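Local atomic coordinates of putative exported protein (PDB entry 4JGB), a protein that is of unknown function but has a Rossmann fold of the NAD(P)-binding family and may act as an NAD(P)-dependent oxidoreductase. Residues R175-E180 and A208-Y213; K7-G12 and A61-Q66; S19-E24 and E189-A194; E78-V83 and A133-D138. One frame throughout, in Å; residues are numbered along the deposited sequence.

Interaction 1 of 4, residues R175-E180 and A208-Y213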
loop_
_atom_site.group_PDB
_atom_site.type_symbol
_atom_site.label_atom_id
_atom_site.label_comp_id
_atom_site.label_asym_id
_atom_site.label_seq_id
_atom_site.Cartn_x
_atom_site.Cartn_y
_atom_site.Cartn_z
ATOM N N ARG A 175 -8.742 -5.745 -10.043
ATOM C CA ARG A 175 -9.651 -6.895 -10.174
ATOM C C ARG A 175 -9.008 -8.163 -9.607
ATOM O O ARG A 175 -7.782 -8.268 -9.559
ATOM C CB ARG A 175 -10.078 -7.072 -11.648
ATOM C CG ARG A 175 -10.861 -5.851 -12.127
ATOM C CD ARG A 175 -10.798 -5.570 -13.624
ATOM N NE ARG A 175 -11.701 -4.453 -13.952
ATOM C CZ ARG A 175 -11.384 -3.151 -13.937
ATOM N NH1 ARG A 175 -10.154 -2.739 -13.659
ATOM N NH2 ARG A 175 -12.308 -2.244 -14.243
ATOM N N LEU A 176 -9.829 -9.104 -9.152
ATOM C CA LEU A 176 -9.330 -10.375 -8.630
ATOM C C LEU A 176 -8.524 -11.095 -9.711
ATOM O O LEU A 176 -8.945 -11.124 -10.859
ATOM C CB LEU A 176 -10.515 -11.291 -8.245
ATOM C CG LEU A 176 -10.140 -12.574 -7.482
ATOM C CD1 LEU A 176 -9.418 -12.237 -6.194
ATOM C CD2 LEU A 176 -11.350 -13.438 -7.185
ATOM N N ILE A 177 -7.372 -11.637 -9.332
ATOM C CA ILE A 177 -6.513 -12.452 -10.207
ATOM C C ILE A 177 -6.392 -13.832 -9.538
ATOM O O ILE A 177 -5.890 -13.940 -8.404
ATOM C CB ILE A 177 -5.107 -11.813 -10.416
ATOM C CG1 ILE A 177 -5.220 -10.476 -11.170
ATOM C CG2 ILE A 177 -4.186 -12.777 -11.170
ATOM C CD1 ILE A 177 -4.028 -9.542 -11.070
ATOM N N VAL A 178 -6.889 -14.877 -10.196
ATOM C CA VAL A 178 -6.782 -16.216 -9.596
ATOM C C VAL A 178 -6.040 -17.163 -10.527
ATOM O O VAL A 178 -6.145 -17.006 -11.750
ATOM C CB VAL A 178 -8.158 -16.810 -9.211
ATOM C CG1 VAL A 178 -8.833 -15.963 -8.135
ATOM C CG2 VAL A 178 -9.081 -16.988 -10.428
ATOM N N ASP A 179 -5.294 -18.115 -9.964
ATOM C CA ASP A 179 -4.707 -19.198 -10.768
ATOM C C ASP A 179 -5.758 -20.227 -11.234
ATOM O O ASP A 179 -6.960 -20.070 -10.979
ATOM C CB ASP A 179 -3.506 -19.877 -10.072
ATOM C CG ASP A 179 -3.865 -20.555 -8.775
ATOM O OD1 ASP A 179 -5.040 -20.972 -8.597
ATOM O OD2 ASP A 179 -2.957 -20.668 -7.919
ATOM N N GLU A 180 -5.306 -21.267 -11.928
ATOM C CA GLU A 180 -6.203 -22.327 -12.459
ATOM C C GLU A 180 -7.010 -23.052 -11.365
ATOM O O GLU A 180 -8.076 -23.619 -11.635
ATOM C CB GLU A 180 -5.398 -23.363 -13.252
ATOM C CG GLU A 180 -4.080 -23.708 -12.578
ATOM C CD GLU A 180 -3.420 -24.936 -13.145
ATOM O OE1 GLU A 180 -3.769 -25.346 -14.282
ATOM O OE2 GLU A 180 -2.538 -25.489 -12.444
ATOM N N ALA A 208 -6.882 1.591 -8.428
ATOM C CA ALA A 208 -6.544 0.403 -7.637
ATOM C C ALA A 208 -5.581 -0.416 -8.473
ATOM O O ALA A 208 -5.559 -0.304 -9.724
ATOM C CB ALA A 208 -7.807 -0.407 -7.324
ATOM N N ALA A 209 -4.786 -1.234 -7.786
ATOM C CA ALA A 209 -3.769 -2.072 -8.397
ATOM C C ALA A 209 -3.646 -3.285 -7.517
ATOM O O ALA A 209 -3.837 -3.177 -6.305
ATOM C CB ALA A 209 -2.429 -1.329 -8.390
ATOM N N THR A 210 -3.241 -4.403 -8.089
ATOM C CA THR A 210 -3.036 -5.637 -7.323
ATOM C C THR A 210 -2.069 -6.556 -8.077
ATOM O O THR A 210 -1.864 -6.381 -9.291
ATOM C CB THR A 210 -4.365 -6.390 -7.133
ATOM O OG1 THR A 210 -4.251 -7.299 -6.046
ATOM C CG2 THR A 210 -4.778 -7.150 -8.435
ATOM N N ALA A 211 -1.497 -7.522 -7.362
ATOM C CA ALA A 211 -0.561 -8.504 -7.927
ATOM C C ALA A 211 -0.909 -9.890 -7.377
ATOM O O ALA A 211 -1.417 -10.024 -6.251
ATOM C CB ALA A 211 0.878 -8.145 -7.587
ATOM N N ALA A 212 -0.688 -10.927 -8.169
ATOM C CA ALA A 212 -0.934 -12.299 -7.699
ATOM C C ALA A 212 -0.352 -13.210 -8.725
ATOM O O ALA A 212 -0.169 -12.757 -9.839
ATOM C CB ALA A 212 -2.438 -12.565 -7.556
ATOM N N TYR A 213 -0.052 -14.473 -8.374
ATOM C CA TYR A 213 0.460 -15.406 -9.395
ATOM C C TYR A 213 -0.635 -15.716 -10.416
ATOM O O TYR A 213 -1.812 -15.848 -10.037
ATOM C CB TYR A 213 1.059 -16.683 -8.783
ATOM C CG TYR A 213 2.140 -16.307 -7.823
ATOM C CD1 TYR A 213 3.307 -15.671 -8.280
ATOM C CD2 TYR A 213 1.988 -16.517 -6.460
ATOM C CE1 TYR A 213 4.287 -15.264 -7.406
ATOM C CE2 TYR A 213 2.967 -16.130 -5.572
ATOM C CZ TYR A 213 4.099 -15.504 -6.036
ATOM O OH TYR A 213 5.032 -15.126 -5.141
ATOM O OXT TYR A 213 -0.364 -15.837 -11.615
#
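Ile177 lies over Thr210 and Ala212, and its side chain carries most of this contact. Its CB rests 4.0 Å from Ala212 CB. From there CG2 turns toward the chain end, where it meets Ala212 CB and, at 4.0 Å, the C-terminal carboxylate oxygen Tyr213 O. CG1 takes the other direction, anti to the carbonyl carbon (chi1 -65°), and carries CD1 to within 3.6 Å of Thr210 CG2. The Ile177 and Thr210 side chains thus slide past each other in opposite directions. Thr210 CG2 also packs 3.4 Å from Arg175 O, while Thr210 OG1 is hydrogen-bonded to Ser155 O and takes no polar part here.

The two backbones run in nearly the same direction, 9° apart, with Ile177 CA and Ala212 CA 6.1 Å from each other. They are not paired as strands: no hydrogen bond crosses between the segments, and the CB atoms of Ile177, Thr210 and Ala212 point across the gap. The backbones of Thr210 and Ala212 are instead bonded to Gly172 and Arg170 of the neighbouring antiparallel strand. Arg170 also reaches both segments, through a salt bridge to Tyr213 OXT and a hydrogen bond to Val178 O.

Residues 175-180 therefore run alongside the last strand, over the face that carries Thr210 and Ala212. Between the segments cohesion comes from packing of methyl groups and the Ile177 CB, and Arg170 is one polar link shared by both.

Interaction 2 of 4, residues K7-G12 and A61-Q66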
loop_
_atom_site.group_PDB
_atom_site.type_symbol
_atom_site.label_atom_id
_atom_site.label_comp_id
_atom_site.label_asym_id
_atom_site.label_seq_id
_atom_site.Cartn_x
_atom_site.Cartn_y
_atom_site.Cartn_z
ATOM N N LYS A 7 13.595 9.326 -3.455
ATOM C CA LYS A 7 13.519 9.503 -2.010
ATOM C C LYS A 7 12.132 9.076 -1.577
ATOM O O LYS A 7 11.158 9.858 -1.705
ATOM C CB LYS A 7 13.706 10.955 -1.615
ATOM C CG LYS A 7 15.104 11.521 -1.816
ATOM C CD LYS A 7 15.042 12.964 -1.355
ATOM C CE LYS A 7 16.346 13.475 -0.819
ATOM N NZ LYS A 7 17.076 14.055 -1.976
ATOM N N ILE A 8 12.050 7.854 -1.051
ATOM C CA ILE A 8 10.774 7.291 -0.563
ATOM C C ILE A 8 10.624 7.301 0.970
ATOM O O ILE A 8 11.485 6.773 1.701
ATOM C CB ILE A 8 10.605 5.840 -1.068
ATOM C CG1 ILE A 8 10.594 5.800 -2.613
ATOM C CG2 ILE A 8 9.387 5.205 -0.433
ATOM C CD1 ILE A 8 11.228 4.539 -3.184
ATOM N N ALA A 9 9.544 7.918 1.456
ATOM C CA ALA A 9 9.213 7.898 2.884
ATOM C C ALA A 9 8.138 6.844 3.076
ATOM O O ALA A 9 7.201 6.751 2.294
ATOM C CB ALA A 9 8.714 9.254 3.361
ATOM N N LEU A 10 8.276 6.048 4.125
ATOM C CA LEU A 10 7.469 4.833 4.244
ATOM C C LEU A 10 6.994 4.697 5.681
ATOM O O LEU A 10 7.840 4.672 6.584
ATOM C CB LEU A 10 8.343 3.622 3.829
ATOM C CG LEU A 10 7.646 2.250 3.972
ATOM C CD1 LEU A 10 6.522 2.151 2.948
ATOM C CD2 LEU A 10 8.621 1.078 3.834
ATOM N N PHE A 11 5.667 4.678 5.897
ATOM C CA PHE A 11 5.051 4.316 7.183
ATOM C C PHE A 11 4.828 2.793 7.244
ATOM O O PHE A 11 4.605 2.165 6.221
ATOM C CB PHE A 11 3.708 5.057 7.389
ATOM C CG PHE A 11 3.862 6.537 7.639
ATOM C CD1 PHE A 11 3.999 7.037 8.945
ATOM C CD2 PHE A 11 3.908 7.432 6.572
ATOM C CE1 PHE A 11 4.178 8.409 9.172
ATOM C CE2 PHE A 11 4.067 8.808 6.786
ATOM C CZ PHE A 11 4.207 9.297 8.090
ATOM N N GLY A 12 4.912 2.212 8.437
ATOM C CA GLY A 12 4.684 0.781 8.605
ATOM C C GLY A 12 5.860 -0.091 8.207
ATOM O O GLY A 12 5.682 -1.292 7.969
ATOM N N ALA A 61 5.985 18.218 7.615
ATOM C CA ALA A 61 7.413 18.458 7.900
ATOM C C ALA A 61 8.331 17.293 7.523
ATOM O O ALA A 61 9.394 17.520 6.962
ATOM C CB ALA A 61 7.626 18.842 9.353
ATOM N N ALA A 62 7.925 16.057 7.830
ATOM C CA ALA A 62 8.729 14.856 7.526
ATOM C C ALA A 62 8.791 14.485 6.060
ATOM O O ALA A 62 9.740 13.813 5.621
ATOM C CB ALA A 62 8.231 13.658 8.316
ATOM N N LEU A 63 7.779 14.879 5.302
ATOM C CA LEU A 63 7.715 14.548 3.867
ATOM C C LEU A 63 8.459 15.540 3.006
ATOM O O LEU A 63 8.618 15.315 1.793
ATOM C CB LEU A 63 6.260 14.502 3.381
ATOM C CG LEU A 63 5.383 13.350 3.868
ATOM C CD1 LEU A 63 4.114 13.335 3.030
ATOM C CD2 LEU A 63 6.124 12.025 3.752
ATOM N N ALA A 64 8.901 16.634 3.618
ATOM C CA ALA A 64 9.527 17.725 2.876
ATOM C C ALA A 64 10.745 17.201 2.119
ATOM O O ALA A 64 11.604 16.517 2.683
ATOM C CB ALA A 64 9.882 18.887 3.805
ATOM N N GLY A 65 10.769 17.443 0.813
ATOM C CA GLY A 65 11.844 16.932 -0.022
ATOM C C GLY A 65 11.739 15.494 -0.485
ATOM O O GLY A 65 12.594 15.039 -1.233
ATOM N N GLN A 66 10.719 14.765 -0.051
ATOM C CA GLN A 66 10.548 13.368 -0.500
ATOM C C GLN A 66 9.895 13.307 -1.888
ATOM O O GLN A 66 9.061 14.168 -2.236
ATOM C CB GLN A 66 9.715 12.554 0.503
ATOM C CG GLN A 66 10.270 12.463 1.928
ATOM C CD GLN A 66 11.573 11.668 2.024
ATOM O OE1 GLN A 66 11.854 10.803 1.196
ATOM N NE2 GLN A 66 12.384 11.979 3.035
#
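Lys7 begins the contact by laying its aliphatic chain against the turn at Gly65: its CD comes to 3.2 Å from Gly65 O. The chain is straight as far as CE and bends only at chi4 (90°), where NZ turns off from the turn. At the root of the same side chain, Lys7 CB lies 4.1 Å from Gln66 CA, so Gln66 lies at CB and Gly65 at CD. The next residue, Ile8, directs its side chain to the other side of the strand, where it packs on Val68 and His30.

Ala9 faces the contact again. Its CB is met by two groups at equal distance, Leu63 CD2 at 3.8 Å and Gln66 CG at 3.8 Å, which places this methyl between the side chains at the two ends of the turn. Farther along, the Phe11 ring extends on this same side to Leu35 and Leu90.

The partner segment bends back through a type II turn from Leu63 to Gln66, closed by Gln66 N to Leu63 O at 2.8 Å, with Gly65 at a positive phi of 82°. The chain then enters strand 68-71, whose Val68 is bonded to the backbones of Lys7 and Ala9. Strand 47-50, helix 56-63 and strand 68-71 thus form a beta-alpha-beta crossover passing over strands 31-36 and 7-11 of a Rossmann fold, and Gly12 opens a Gly-x-x-Gly-x-x-Gly pattern, consistent with the glycine-rich dinucleotide-binding loop.

Interaction 3 of 4, residues S19-E24 and E189-A194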
loop_
_atom_site.group_PDB
_atom_site.type_symbol
_atom_site.label_atom_id
_atom_site.label_comp_id
_atom_site.label_asym_id
_atom_site.label_seq_id
_atom_site.Cartn_x
_atom_site.Cartn_y
_atom_site.Cartn_z
ATOM N N SER A 19 8.499 -4.080 5.870
ATOM C CA SER A 19 9.945 -4.374 5.895
ATOM C C SER A 19 10.464 -4.875 4.531
ATOM O O SER A 19 11.591 -4.580 4.131
ATOM C CB SER A 19 10.251 -5.398 6.980
ATOM O OG SER A 19 9.653 -6.658 6.658
ATOM N N ARG A 20 9.619 -5.608 3.811
ATOM C CA ARG A 20 9.974 -6.145 2.479
ATOM C C ARG A 20 9.946 -5.066 1.412
ATOM O O ARG A 20 10.773 -5.032 0.491
ATOM C CB ARG A 20 9.064 -7.316 2.151
ATOM C CG ARG A 20 9.578 -8.560 2.835
ATOM C CD ARG A 20 8.548 -9.635 3.066
ATOM N NE ARG A 20 9.111 -10.760 3.831
ATOM C CZ ARG A 20 9.060 -10.885 5.156
ATOM N NH1 ARG A 20 8.506 -9.944 5.890
ATOM N NH2 ARG A 20 9.589 -11.943 5.748
ATOM N N ILE A 21 9.021 -4.132 1.561
ATOM C CA ILE A 21 8.997 -2.967 0.705
ATOM C C ILE A 21 10.268 -2.126 0.916
ATOM O O ILE A 21 10.927 -1.770 -0.056
ATOM C CB ILE A 21 7.692 -2.141 0.906
ATOM C CG1 ILE A 21 6.486 -2.959 0.414
ATOM C CG2 ILE A 21 7.810 -0.782 0.202
ATOM C CD1 ILE A 21 5.106 -2.365 0.703
ATOM N N ALA A 22 10.619 -1.826 2.169
ATOM C CA ALA A 22 11.795 -1.014 2.434
ATOM C C ALA A 22 13.056 -1.651 1.886
ATOM O O ALA A 22 13.893 -0.970 1.332
ATOM C CB ALA A 22 11.959 -0.736 3.942
ATOM N N ALA A 23 13.205 -2.951 2.066
ATOM C CA ALA A 23 14.404 -3.665 1.613
ATOM C C ALA A 23 14.467 -3.740 0.081
ATOM O O ALA A 23 15.560 -3.636 -0.533
ATOM C CB ALA A 23 14.423 -5.072 2.214
ATOM N N GLU A 24 13.298 -3.941 -0.534
ATOM C CA GLU A 24 13.193 -3.988 -2.006
ATOM C C GLU A 24 13.570 -2.644 -2.607
ATOM O O GLU A 24 14.240 -2.594 -3.651
ATOM C CB GLU A 24 11.778 -4.397 -2.459
ATOM C CG GLU A 24 11.561 -4.484 -3.977
ATOM C CD GLU A 24 12.453 -5.515 -4.683
ATOM O OE1 GLU A 24 12.704 -6.574 -4.095
ATOM O OE2 GLU A 24 12.854 -5.294 -5.860
ATOM N N GLU A 189 7.488 -10.918 -0.611
ATOM C CA GLU A 189 8.671 -10.478 -1.356
ATOM C C GLU A 189 8.232 -10.069 -2.757
ATOM O O GLU A 189 8.661 -9.017 -3.257
ATOM C CB GLU A 189 9.741 -11.615 -1.461
ATOM C CG GLU A 189 10.432 -12.069 -0.152
ATOM C CD GLU A 189 9.487 -12.783 0.812
ATOM O OE1 GLU A 189 8.413 -13.239 0.346
ATOM O OE2 GLU A 189 9.817 -12.854 2.042
ATOM N N ASP A 190 7.433 -10.923 -3.416
ATOM C CA ASP A 190 6.918 -10.571 -4.741
ATOM C C ASP A 190 5.980 -9.356 -4.714
ATOM O O ASP A 190 6.061 -8.502 -5.595
ATOM C CB ASP A 190 6.294 -11.764 -5.468
ATOM C CG ASP A 190 7.357 -12.672 -6.083
ATOM O OD1 ASP A 190 8.442 -12.157 -6.442
ATOM O OD2 ASP A 190 7.121 -13.893 -6.191
ATOM N N TYR A 191 5.085 -9.282 -3.731
ATOM C CA TYR A 191 4.236 -8.089 -3.588
ATOM C C TYR A 191 5.095 -6.818 -3.481
ATOM O O TYR A 191 4.806 -5.787 -4.130
ATOM C CB TYR A 191 3.295 -8.221 -2.385
ATOM C CG TYR A 191 2.495 -6.963 -2.114
ATOM C CD1 TYR A 191 1.228 -6.772 -2.690
ATOM C CD2 TYR A 191 2.975 -5.988 -1.215
ATOM C CE1 TYR A 191 0.489 -5.619 -2.414
ATOM C CE2 TYR A 191 2.253 -4.824 -0.953
ATOM C CZ TYR A 191 1.021 -4.649 -1.550
ATOM O OH TYR A 191 0.302 -3.512 -1.259
ATOM N N ALA A 192 6.176 -6.905 -2.709
ATOM C CA ALA A 192 7.110 -5.789 -2.584
ATOM C C ALA A 192 7.780 -5.444 -3.965
ATOM O O ALA A 192 7.913 -4.274 -4.332
ATOM C CB ALA A 192 8.157 -6.100 -1.506
ATOM N N ILE A 193 8.183 -6.453 -4.732
ATOM C CA ILE A 193 8.637 -6.179 -6.119
ATOM C C ILE A 193 7.561 -5.364 -6.864
ATOM O O ILE A 193 7.858 -4.311 -7.382
ATOM C CB ILE A 193 9.047 -7.458 -6.899
ATOM C CG1 ILE A 193 10.263 -8.121 -6.197
ATOM C CG2 ILE A 193 9.334 -7.104 -8.378
ATOM C CD1 ILE A 193 10.832 -9.387 -6.799
ATOM N N ALA A 194 6.335 -5.864 -6.921
ATOM C CA ALA A 194 5.221 -5.147 -7.557
ATOM C C ALA A 194 5.028 -3.704 -7.081
ATOM O O ALA A 194 4.817 -2.786 -7.903
ATOM C CB ALA A 194 3.914 -5.927 -7.424
HETATM O O HOH W 1 11.260 -8.369 -2.510
#
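Helix 16-27, the helix that follows the glycine-rich loop of the Rossmann fold, packs here against helix 188-201, with Ala192 set against Arg20, Ile21 and Glu24. The axes of the two segments approach to 8.5 Å with a crossing angle of -54°. Ala192 CB is seated against the Arg20-Ile21 backbone, 3.5 Å from Arg20 O, and lies 4.0 Å from Ile21 CG1. Deeper in, Ile21 CD1 reaches the edge of the Tyr191 ring, 4.1 Å from CE2, while Tyr191 OH continues to Phe154 O.

On the outer side a salt bridge joins Arg20 NE to Glu189 OE2 at 2.8 Å, with an N-H...O angle of 159°. The acceptor lies nearly in the guanidinium plane, but the N-H comes in from well above the carboxylate plane, the two planar groups being almost perpendicular. Each partner has a further hold: Arg20 NH1 bonds to Met16 O, and Glu189 OE1 receives Gly163 N.

Glu24 has CG anti to its backbone N (chi1 -180°), lying over Ala192 O; beyond a bend at chi2, OE1 packs 3.6 Å from Ile193 CG1. A water donates to both Glu24 OE1 and Glu189 O at 2.8 Å each, bridging the helices. The buried Glu24 carboxylate is also paired with Arg28 and Arg165, which would be expected to favour its ionised form.

Since Leu10 packs on Ala22 and Ala211 on Ala194, both helices cover the same face of the central sheet, as neighbouring layer helices do in a three-layer alpha-beta-alpha Rossmann domain.

Interaction 4 of 4, residues E78-V83 and A133-D138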
loop_
_atom_site.group_PDB
_atom_site.type_symbol
_atom_site.label_atom_id
_atom_site.label_comp_id
_atom_site.label_asym_id
_atom_site.label_seq_id
_atom_site.Cartn_x
_atom_site.Cartn_y
_atom_site.Cartn_z
ATOM N N GLU A 78 -2.679 -2.819 10.755
ATOM C CA GLU A 78 -3.831 -1.974 10.473
ATOM C C GLU A 78 -4.971 -2.199 11.471
ATOM O O GLU A 78 -5.109 -3.293 12.039
ATOM C CB GLU A 78 -4.335 -2.281 9.077
ATOM C CG GLU A 78 -4.906 -3.688 8.954
ATOM C CD GLU A 78 -5.319 -4.012 7.541
ATOM O OE1 GLU A 78 -5.295 -3.080 6.705
ATOM O OE2 GLU A 78 -5.670 -5.185 7.268
ATOM N N GLU A 79 -5.788 -1.166 11.677
ATOM C CA GLU A 79 -7.013 -1.316 12.446
ATOM C C GLU A 79 -8.168 -0.795 11.602
ATOM O O GLU A 79 -8.042 0.274 10.993
ATOM C CB GLU A 79 -6.926 -0.538 13.751
ATOM C CG GLU A 79 -5.885 -1.057 14.725
ATOM C CD GLU A 79 -5.819 -0.226 15.996
ATOM O OE1 GLU A 79 -6.862 -0.058 16.667
ATOM O OE2 GLU A 79 -4.718 0.255 16.330
ATOM N N ALA A 80 -9.277 -1.544 11.555
ATOM C CA ALA A 80 -10.430 -1.159 10.733
ATOM C C ALA A 80 -10.803 0.313 10.964
ATOM O O ALA A 80 -10.992 1.054 10.010
ATOM C CB ALA A 80 -11.634 -2.063 10.976
ATOM N N SER A 81 -10.860 0.735 12.228
ATOM C CA SER A 81 -11.313 2.098 12.541
ATOM C C SER A 81 -10.307 3.192 12.180
ATOM O O SER A 81 -10.620 4.368 12.324
ATOM C CB SER A 81 -11.711 2.217 14.014
ATOM O OG SER A 81 -10.628 1.840 14.828
ATOM N N LYS A 82 -9.113 2.821 11.719
ATOM C CA LYS A 82 -8.082 3.798 11.375
ATOM C C LYS A 82 -7.726 3.873 9.886
ATOM O O LYS A 82 -7.092 4.835 9.457
ATOM C CB LYS A 82 -6.813 3.531 12.182
ATOM C CG LYS A 82 -6.978 3.837 13.661
ATOM C CD LYS A 82 -5.673 3.633 14.413
ATOM C CE LYS A 82 -5.865 4.055 15.852
ATOM N NZ LYS A 82 -7.058 3.357 16.403
ATOM N N VAL A 83 -8.112 2.852 9.119
ATOM C CA VAL A 83 -7.720 2.737 7.700
ATOM C C VAL A 83 -8.071 4.011 6.881
ATOM O O VAL A 83 -7.203 4.568 6.186
ATOM C CB VAL A 83 -8.223 1.410 7.097
ATOM C CG1 VAL A 83 -8.270 1.462 5.576
ATOM C CG2 VAL A 83 -7.340 0.239 7.577
ATOM N N ALA A 133 -12.017 -5.198 5.416
ATOM C CA ALA A 133 -12.244 -5.085 3.972
ATOM C C ALA A 133 -13.134 -3.880 3.652
ATOM O O ALA A 133 -12.872 -3.158 2.692
ATOM C CB ALA A 133 -12.842 -6.380 3.403
ATOM N N LEU A 134 -14.168 -3.685 4.485
ATOM C CA LEU A 134 -15.073 -2.542 4.389
ATOM C C LEU A 134 -14.334 -1.219 4.598
ATOM O O LEU A 134 -14.590 -0.273 3.883
ATOM C CB LEU A 134 -16.227 -2.621 5.429
ATOM C CG LEU A 134 -17.178 -3.811 5.338
ATOM C CD1 LEU A 134 -18.241 -3.798 6.443
ATOM C CD2 LEU A 134 -17.800 -3.866 3.960
ATOM N N ALA A 135 -13.498 -1.147 5.627
ATOM C CA ALA A 135 -12.639 0.031 5.854
ATOM C C ALA A 135 -11.744 0.315 4.626
ATOM O O ALA A 135 -11.621 1.477 4.206
ATOM C CB ALA A 135 -11.788 -0.173 7.095
ATOM N N HIS A 136 -11.147 -0.727 4.021
ATOM C CA HIS A 136 -10.381 -0.478 2.786
ATOM C C HIS A 136 -11.267 0.080 1.679
ATOM O O HIS A 136 -10.847 1.003 0.965
ATOM C CB HIS A 136 -9.634 -1.723 2.286
ATOM C CG HIS A 136 -8.472 -2.077 3.137
ATOM N ND1 HIS A 136 -7.383 -1.240 3.281
ATOM C CD2 HIS A 136 -8.240 -3.142 3.929
ATOM C CE1 HIS A 136 -6.515 -1.794 4.108
ATOM N NE2 HIS A 136 -7.011 -2.953 4.510
ATOM N N ARG A 137 -12.480 -0.469 1.554
ATOM C CA ARG A 137 -13.430 0.014 0.561
ATOM C C ARG A 137 -13.671 1.505 0.676
ATOM O O ARG A 137 -13.674 2.192 -0.338
ATOM C CB ARG A 137 -14.769 -0.705 0.649
ATOM C CG ARG A 137 -15.885 0.016 -0.118
ATOM C CD ARG A 137 -17.240 -0.649 0.110
ATOM N NE ARG A 137 -17.296 -1.965 -0.535
ATOM C CZ ARG A 137 -18.246 -2.872 -0.314
ATOM N NH1 ARG A 137 -19.229 -2.617 0.545
ATOM N NH2 ARG A 137 -18.197 -4.045 -0.936
ATOM N N ASP A 138 -13.874 1.985 1.906
ATOM C CA ASP A 138 -14.068 3.422 2.165
ATOM C C ASP A 138 -12.808 4.267 1.936
ATOM O O ASP A 138 -12.894 5.374 1.436
ATOM C CB ASP A 138 -14.566 3.637 3.589
ATOM C CG ASP A 138 -15.942 3.021 3.837
ATOM O OD1 ASP A 138 -16.644 2.635 2.849
ATOM O OD2 ASP A 138 -16.299 2.918 5.036
#
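Glu78 and His136 provide the polar contact, His136 NE2 donating to Glu78 OE1 at 2.8 Å. The bond is weak because it is strongly bent, with an N-H...O angle of 126°, although the oxygen lies at the ring edge near its plane. The side chains cross at about a right angle, and the carboxylate is turned 46° from the ring. Beside this pair, Val83 CG1 touches His136 ND1 at 3.7 Å and Ala135 O at 3.6 Å. Ala135 CB then fits against the loop and the start of helix 83-97, 3.3 Å from Ala80 O and 3.9 Å from Val83 CB.

Several features place these groups. Glu78 CG takes the crowded position between backbone N and carbonyl carbon (chi1 66°), and the chain is extended beyond it. The loop turns into helix 83-97 through a bond from Lys82 N to Glu79 O. Glu78 and Ala80 also touch Val132, a turn earlier on helix 130-143, and Thr110 packs on His136.

Short side chains thus bring the loop close to the helix, and the chemistry is mixed: a single weak, bent bond from the imidazole to Glu78 stands beside apolar contacts of Ala135 with Ala80 and Val83.

In the fold
From the N terminus, strand 7-11 opens interaction 2, which closes at 61-66 where helix 56-63 ends. Before that closure helix 16-27 has already opened interaction 3, so the two cross; they also touch, Leu10 CD2 lying 3.8 Å from Ala22 CB. Interaction 4 begins and ends within the long span of interaction 3, tying the loop before helix 83-97 to helix 130-143. Interaction 1 opens at 175-180, before helix 188-201 completes interaction 3, and closes at the C terminus, a second crossing. There Tyr213 OH approaches Asp190 OD2 at 2.6 Å. Interactions 1 and 2 both reach the central sheet, their centres about 29 Å apart.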